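Local coordinates for conserved domain protein (PDB 2I7R) that is of unknown function but belongs to the glyoxalase/bleomycin resistance protein/dioxygenase superfamily, whose members include metal-dependent enzymes and antibiotic-binding proteins, at residues L6-C20 / H46-N60. Numbering follows the deposited sequence.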
loop_
_atom_site.group_PDB
_atom_site.type_symbol
_atom_site.label_atom_id
_atom_site.label_comp_id
_atom_site.label_asym_id
_atom_site.label_seq_id
_atom_site.Cartn_x
_atom_site.Cartn_y
_atom_site.Cartn_z
ATOM N N LEU A 6 1.782 -7.303 6.880
ATOM C CA LEU A 6 1.258 -6.128 6.182
ATOM C C LEU A 6 -0.146 -6.439 5.694
ATOM O O LEU A 6 -0.309 -7.208 4.778
ATOM C CB LEU A 6 2.182 -5.724 5.012
ATOM C CG LEU A 6 1.762 -4.635 4.025
ATOM C CD1 LEU A 6 1.279 -3.410 4.735
ATOM C CD2 LEU A 6 2.933 -4.291 3.122
ATOM N N ASN A 7 -1.121 -5.770 6.308
ATOM C CA ASN A 7 -2.524 -6.181 6.476
ATOM C C ASN A 7 -3.477 -5.154 5.892
ATOM O O ASN A 7 -4.575 -5.483 5.483
ATOM C CB ASN A 7 -2.866 -6.185 8.000
ATOM C CG ASN A 7 -3.162 -7.532 8.498
ATOM O OD1 ASN A 7 -2.757 -8.507 7.890
ATOM N ND2 ASN A 7 -3.870 -7.626 9.601
ATOM N N GLN A 8 -3.074 -3.892 5.988
ATOM C CA GLN A 8 -3.947 -2.759 5.718
ATOM C C GLN A 8 -3.136 -1.604 5.141
ATOM O O GLN A 8 -2.034 -1.305 5.594
ATOM C CB GLN A 8 -4.633 -2.323 7.018
ATOM C CG GLN A 8 -5.605 -1.186 6.858
ATOM C CD GLN A 8 -6.334 -0.824 8.167
ATOM O OE1 GLN A 8 -6.698 -1.702 8.959
ATOM N NE2 GLN A 8 -6.566 0.473 8.377
ATOM N N LEU A 9 -3.697 -0.956 4.139
ATOM C CA LEU A 9 -3.075 0.201 3.559
ATOM C C LEU A 9 -4.127 1.295 3.571
ATOM O O LEU A 9 -5.266 1.071 3.143
ATOM C CB LEU A 9 -2.618 -0.121 2.127
ATOM C CG LEU A 9 -2.192 1.038 1.230
ATOM C CD1 LEU A 9 -0.862 1.672 1.714
ATOM C CD2 LEU A 9 -2.090 0.563 -0.205
ATOM N N ASP A 10 -3.772 2.462 4.111
ATOM C CA ASP A 10 -4.677 3.601 4.032
ATOM C C ASP A 10 -4.188 4.576 2.971
ATOM O O ASP A 10 -3.007 4.849 2.885
ATOM C CB ASP A 10 -4.744 4.379 5.345
ATOM C CG ASP A 10 -5.106 3.528 6.539
ATOM O OD1 ASP A 10 -5.479 2.351 6.381
ATOM O OD2 ASP A 10 -4.981 4.074 7.658
ATOM N N ILE A 11 -5.123 5.141 2.231
ATOM C CA ILE A 11 -4.866 6.245 1.307
ATOM C C ILE A 11 -5.611 7.468 1.844
ATOM O O ILE A 11 -6.837 7.421 2.057
ATOM C CB ILE A 11 -5.385 5.963 -0.154
ATOM C CG1 ILE A 11 -5.039 4.537 -0.636
ATOM C CG2 ILE A 11 -4.909 7.097 -1.119
ATOM C CD1 ILE A 11 -3.535 4.189 -0.562
ATOM N N ILE A 12 -4.872 8.554 2.049
ATOM C CA ILE A 12 -5.464 9.794 2.560
ATOM C C ILE A 12 -5.896 10.648 1.353
ATOM O O ILE A 12 -5.064 10.979 0.465
ATOM C CB ILE A 12 -4.468 10.580 3.413
ATOM C CG1 ILE A 12 -3.826 9.713 4.486
ATOM C CG2 ILE A 12 -5.107 11.833 3.993
ATOM C CD1 ILE A 12 -4.799 8.766 5.176
ATOM N N VAL A 13 -7.190 10.972 1.320
ATOM C CA VAL A 13 -7.823 11.698 0.207
ATOM C C VAL A 13 -8.869 12.695 0.752
ATOM O O VAL A 13 -9.443 12.461 1.811
ATOM C CB VAL A 13 -8.458 10.724 -0.843
ATOM C CG1 VAL A 13 -7.392 9.782 -1.435
ATOM C CG2 VAL A 13 -9.649 9.909 -0.253
ATOM N N SER A 14 -9.130 13.790 0.039
ATOM C CA SER A 14 -10.110 14.780 0.523
ATOM C C SER A 14 -11.565 14.414 0.238
ATOM O O SER A 14 -12.474 14.877 0.936
ATOM C CB SER A 14 -9.817 16.165 -0.046
ATOM O OG SER A 14 -9.965 16.114 -1.447
ATOM N N ASN A 15 -11.799 13.573 -0.762
ATOM C CA ASN A 15 -13.172 13.284 -1.159
ATOM C C ASN A 15 -13.441 11.788 -1.191
ATOM O O ASN A 15 -13.554 11.166 -2.252
ATOM C CB ASN A 15 -13.485 13.933 -2.505
ATOM C CG ASN A 15 -14.960 13.889 -2.838
ATOM O OD1 ASN A 15 -15.760 13.220 -2.160
ATOM N ND2 ASN A 15 -15.337 14.582 -3.905
ATOM N N VAL A 16 -13.526 11.220 -0.003
ATOM C CA VAL A 16 -13.727 9.803 0.171
ATOM C C VAL A 16 -14.940 9.241 -0.610
ATOM O O VAL A 16 -14.776 8.209 -1.283
ATOM C CB VAL A 16 -13.790 9.447 1.661
ATOM C CG1 VAL A 16 -14.199 7.992 1.860
ATOM C CG2 VAL A 16 -12.463 9.734 2.294
ATOM N N PRO A 17 -16.151 9.897 -0.526
ATOM C CA PRO A 17 -17.241 9.283 -1.293
ATOM C C PRO A 17 -16.967 9.100 -2.786
ATOM O O PRO A 17 -17.289 8.044 -3.314
ATOM C CB PRO A 17 -18.458 10.186 -0.997
ATOM C CG PRO A 17 -18.126 10.787 0.379
ATOM C CD PRO A 17 -16.640 11.069 0.242
ATOM N N GLN A 18 -16.353 10.080 -3.447
ATOM C CA GLN A 18 -16.073 9.950 -4.884
ATOM C C GLN A 18 -14.957 8.940 -5.175
ATOM O O GLN A 18 -15.061 8.111 -6.081
ATOM C CB GLN A 18 -15.719 11.309 -5.505
ATOM C CG GLN A 18 -15.742 11.320 -7.055
ATOM C CD GLN A 18 -17.101 10.867 -7.625
ATOM O OE1 GLN A 18 -17.188 9.912 -8.422
ATOM N NE2 GLN A 18 -18.166 11.530 -7.188
ATOM N N VAL A 19 -13.876 9.030 -4.406
ATOM C CA VAL A 19 -12.770 8.102 -4.570
ATOM C C VAL A 19 -13.293 6.679 -4.310
ATOM O O VAL A 19 -12.965 5.756 -5.040
ATOM C CB VAL A 19 -11.546 8.521 -3.676
ATOM C CG1 VAL A 19 -10.383 7.524 -3.783
ATOM C CG2 VAL A 19 -11.094 9.918 -4.058
ATOM N N CYS A 20 -14.172 6.540 -3.312
ATOM C CA CYS A 20 -14.765 5.248 -2.937
ATOM C C CYS A 20 -15.595 4.704 -4.078
ATOM O O CYS A 20 -15.395 3.547 -4.497
ATOM C CB CYS A 20 -15.617 5.322 -1.645
ATOM S SG CYS A 20 -16.361 3.716 -1.251
ATOM N N HIS A 46 -6.224 -8.707 2.327
ATOM C CA HIS A 46 -5.654 -7.373 2.601
ATOM C C HIS A 46 -6.800 -6.368 2.611
ATOM O O HIS A 46 -7.756 -6.518 1.865
ATOM C CB HIS A 46 -4.636 -7.065 1.496
ATOM C CG HIS A 46 -3.564 -6.070 1.853
ATOM N ND1 HIS A 46 -3.834 -4.774 2.252
ATOM C CD2 HIS A 46 -2.211 -6.165 1.789
ATOM C CE1 HIS A 46 -2.702 -4.129 2.451
ATOM N NE2 HIS A 46 -1.702 -4.946 2.169
ATOM N N CYS A 47 -6.745 -5.388 3.498
ATOM C CA CYS A 47 -7.731 -4.299 3.501
ATOM C C CYS A 47 -7.135 -3.033 2.940
ATOM O O CYS A 47 -5.957 -2.781 3.092
ATOM C CB CYS A 47 -8.227 -3.993 4.902
ATOM S SG CYS A 47 -9.367 -5.184 5.487
ATOM N N LEU A 48 -7.968 -2.241 2.298
ATOM C CA LEU A 48 -7.559 -0.955 1.778
ATOM C C LEU A 48 -8.561 0.077 2.306
ATOM O O LEU A 48 -9.737 0.007 1.979
ATOM C CB LEU A 48 -7.514 -1.015 0.229
ATOM C CG LEU A 48 -7.223 0.224 -0.651
ATOM C CD1 LEU A 48 -5.791 0.706 -0.533
ATOM C CD2 LEU A 48 -7.492 -0.105 -2.111
HETATM N N MSE A 49 -8.099 1.023 3.120
HETATM C CA MSE A 49 -8.952 2.115 3.585
HETATM C C MSE A 49 -8.738 3.429 2.794
HETATM O O MSE A 49 -7.625 3.742 2.339
HETATM C CB MSE A 49 -8.694 2.409 5.076
HETATM C CG MSE A 49 -9.345 1.440 6.072
HETATM SE SE MSE A 49 -9.233 -0.465 5.684
HETATM C CE MSE A 49 -9.700 -1.096 7.568
ATOM N N LEU A 50 -9.802 4.205 2.678
ATOM C CA LEU A 50 -9.695 5.600 2.269
ATOM C C LEU A 50 -10.022 6.426 3.501
ATOM O O LEU A 50 -10.979 6.126 4.221
ATOM C CB LEU A 50 -10.681 5.918 1.152
ATOM C CG LEU A 50 -10.698 4.938 -0.022
ATOM C CD1 LEU A 50 -11.812 5.332 -0.973
ATOM C CD2 LEU A 50 -9.326 4.934 -0.735
ATOM N N SER A 51 -9.227 7.442 3.774
ATOM C CA SER A 51 -9.490 8.255 4.948
ATOM C C SER A 51 -9.282 9.727 4.643
ATOM O O SER A 51 -8.306 10.083 4.013
ATOM C CB SER A 51 -8.632 7.789 6.120
ATOM O OG SER A 51 -8.699 8.734 7.175
ATOM N N GLN A 52 -10.210 10.579 5.081
ATOM C CA GLN A 52 -10.033 12.018 4.943
ATOM C C GLN A 52 -9.204 12.562 6.116
ATOM O O GLN A 52 -8.388 13.464 5.964
ATOM C CB GLN A 52 -11.389 12.705 4.850
ATOM C CG GLN A 52 -11.314 14.167 4.443
ATOM C CD GLN A 52 -12.599 14.919 4.777
ATOM O OE1 GLN A 52 -13.702 14.387 4.610
ATOM N NE2 GLN A 52 -12.462 16.158 5.258
ATOM N N ASN A 53 -9.412 11.976 7.282
ATOM C CA ASN A 53 -8.704 12.385 8.496
ATOM C C ASN A 53 -7.208 12.082 8.415
ATOM O O ASN A 53 -6.788 11.042 7.893
ATOM C CB ASN A 53 -9.306 11.665 9.729
ATOM C CG ASN A 53 -8.538 11.956 11.033
ATOM O OD1 ASN A 53 -8.505 13.088 11.495
ATOM N ND2 ASN A 53 -7.924 10.926 11.617
ATOM N N HIS A 54 -6.414 12.997 8.963
ATOM C CA HIS A 54 -4.998 12.748 9.161
ATOM C C HIS A 54 -4.754 12.149 10.524
ATOM O O HIS A 54 -4.837 12.838 11.539
ATOM C CB HIS A 54 -4.203 14.021 8.901
ATOM C CG HIS A 54 -4.396 14.532 7.514
ATOM N ND1 HIS A 54 -3.697 15.592 6.998
ATOM C CD2 HIS A 54 -5.220 14.109 6.527
ATOM C CE1 HIS A 54 -4.090 15.813 5.755
ATOM N NE2 HIS A 54 -5.022 14.930 5.451
ATOM N N LEU A 55 -4.505 10.837 10.542
ATOM C CA LEU A 55 -4.226 10.143 11.789
ATOM C C LEU A 55 -2.947 10.724 12.398
ATOM O O LEU A 55 -2.856 10.956 13.599
ATOM C CB LEU A 55 -4.129 8.630 11.564
ATOM C CG LEU A 55 -4.249 7.712 12.784
ATOM C CD1 LEU A 55 -5.645 7.840 13.465
ATOM C CD2 LEU A 55 -3.956 6.279 12.367
ATOM N N VAL A 56 -1.968 10.983 11.544
ATOM C CA VAL A 56 -0.767 11.691 11.952
ATOM C C VAL A 56 -0.553 12.823 10.946
ATOM O O VAL A 56 -1.263 12.883 9.934
ATOM C CB VAL A 56 0.480 10.775 12.044
ATOM C CG1 VAL A 56 0.254 9.688 13.056
ATOM C CG2 VAL A 56 0.842 10.208 10.689
ATOM N N PRO A 57 0.385 13.744 11.244
ATOM C CA PRO A 57 0.671 14.814 10.311
ATOM C C PRO A 57 1.201 14.277 8.957
ATOM O O PRO A 57 2.222 13.605 8.906
ATOM C CB PRO A 57 1.735 15.648 11.055
ATOM C CG PRO A 57 1.530 15.314 12.519
ATOM C CD PRO A 57 1.194 13.857 12.473
ATOM N N LEU A 58 0.471 14.564 7.882
ATOM C CA LEU A 58 0.887 14.159 6.522
ATOM C C LEU A 58 0.027 14.908 5.497
ATOM O O LEU A 58 -0.896 15.630 5.867
ATOM C CB LEU A 58 0.815 12.615 6.342
ATOM C CG LEU A 58 -0.469 11.852 6.732
ATOM C CD1 LEU A 58 -1.665 12.477 6.102
ATOM C CD2 LEU A 58 -0.414 10.367 6.378
ATOM N N GLU A 59 0.312 14.718 4.218
ATOM C CA GLU A 59 -0.459 15.372 3.169
ATOM C C GLU A 59 -1.395 14.374 2.491
ATOM O O GLU A 59 -1.223 13.171 2.625
ATOM C CB GLU A 59 0.507 15.987 2.154
ATOM C CG GLU A 59 1.538 16.878 2.773
ATOM C CD GLU A 59 2.497 17.477 1.745
ATOM O OE1 GLU A 59 2.654 16.910 0.655
ATOM O OE2 GLU A 59 3.108 18.510 2.021
ATOM N N ASN A 60 -2.398 14.852 1.775
ATOM C CA ASN A 60 -3.156 13.957 0.918
ATOM C C ASN A 60 -2.248 13.302 -0.114
ATOM O O ASN A 60 -1.163 13.834 -0.500
ATOM C CB ASN A 60 -4.353 14.655 0.254
ATOM C CG ASN A 60 -5.362 15.167 1.283
ATOM O OD1 ASN A 60 -5.339 14.767 2.447
ATOM N ND2 ASN A 60 -6.203 16.072 0.871
#
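I12 and L50 bury more surface between 6-20 and 46-60 than any other residues, on opposite faces of one parallel strand pair. With its CG beside the backbone N (chi1 -49°), L50 sends CD1 against the first turn of helix 16-27, 3.8 Å from V19 CG1 and 3.9 Å from C20 CB, while CD2 rests on I11. I12 is wrapped by the loop after strand 46-51: its CG1 lies 3.9 Å from L58 CD1, and its CG2 meets the H54 ring. H54 NE2 donates to N60 OD1 at 3.0 Å, holding ring and amide together around that methyl. The strands are the first and last of a βαβββ module of the vicinal oxygen chelate fold. Six backbone hydrogen bonds zip them from N7 to V13. At their start, C47 O accepts from L9 N and, from the opposite face of its plane, from H46 ND1 at 3.0 Å, which fixes the imidazole against the N7 peptide. Q8 lies extended across the selenomethionine M49, and its NE2 gives a nearly straight bond (174°) to D10 OD1. D10 OD2 in turn accepts from H68 of the second subunit, whose antiparallel strand continues the sheet beyond 6-12.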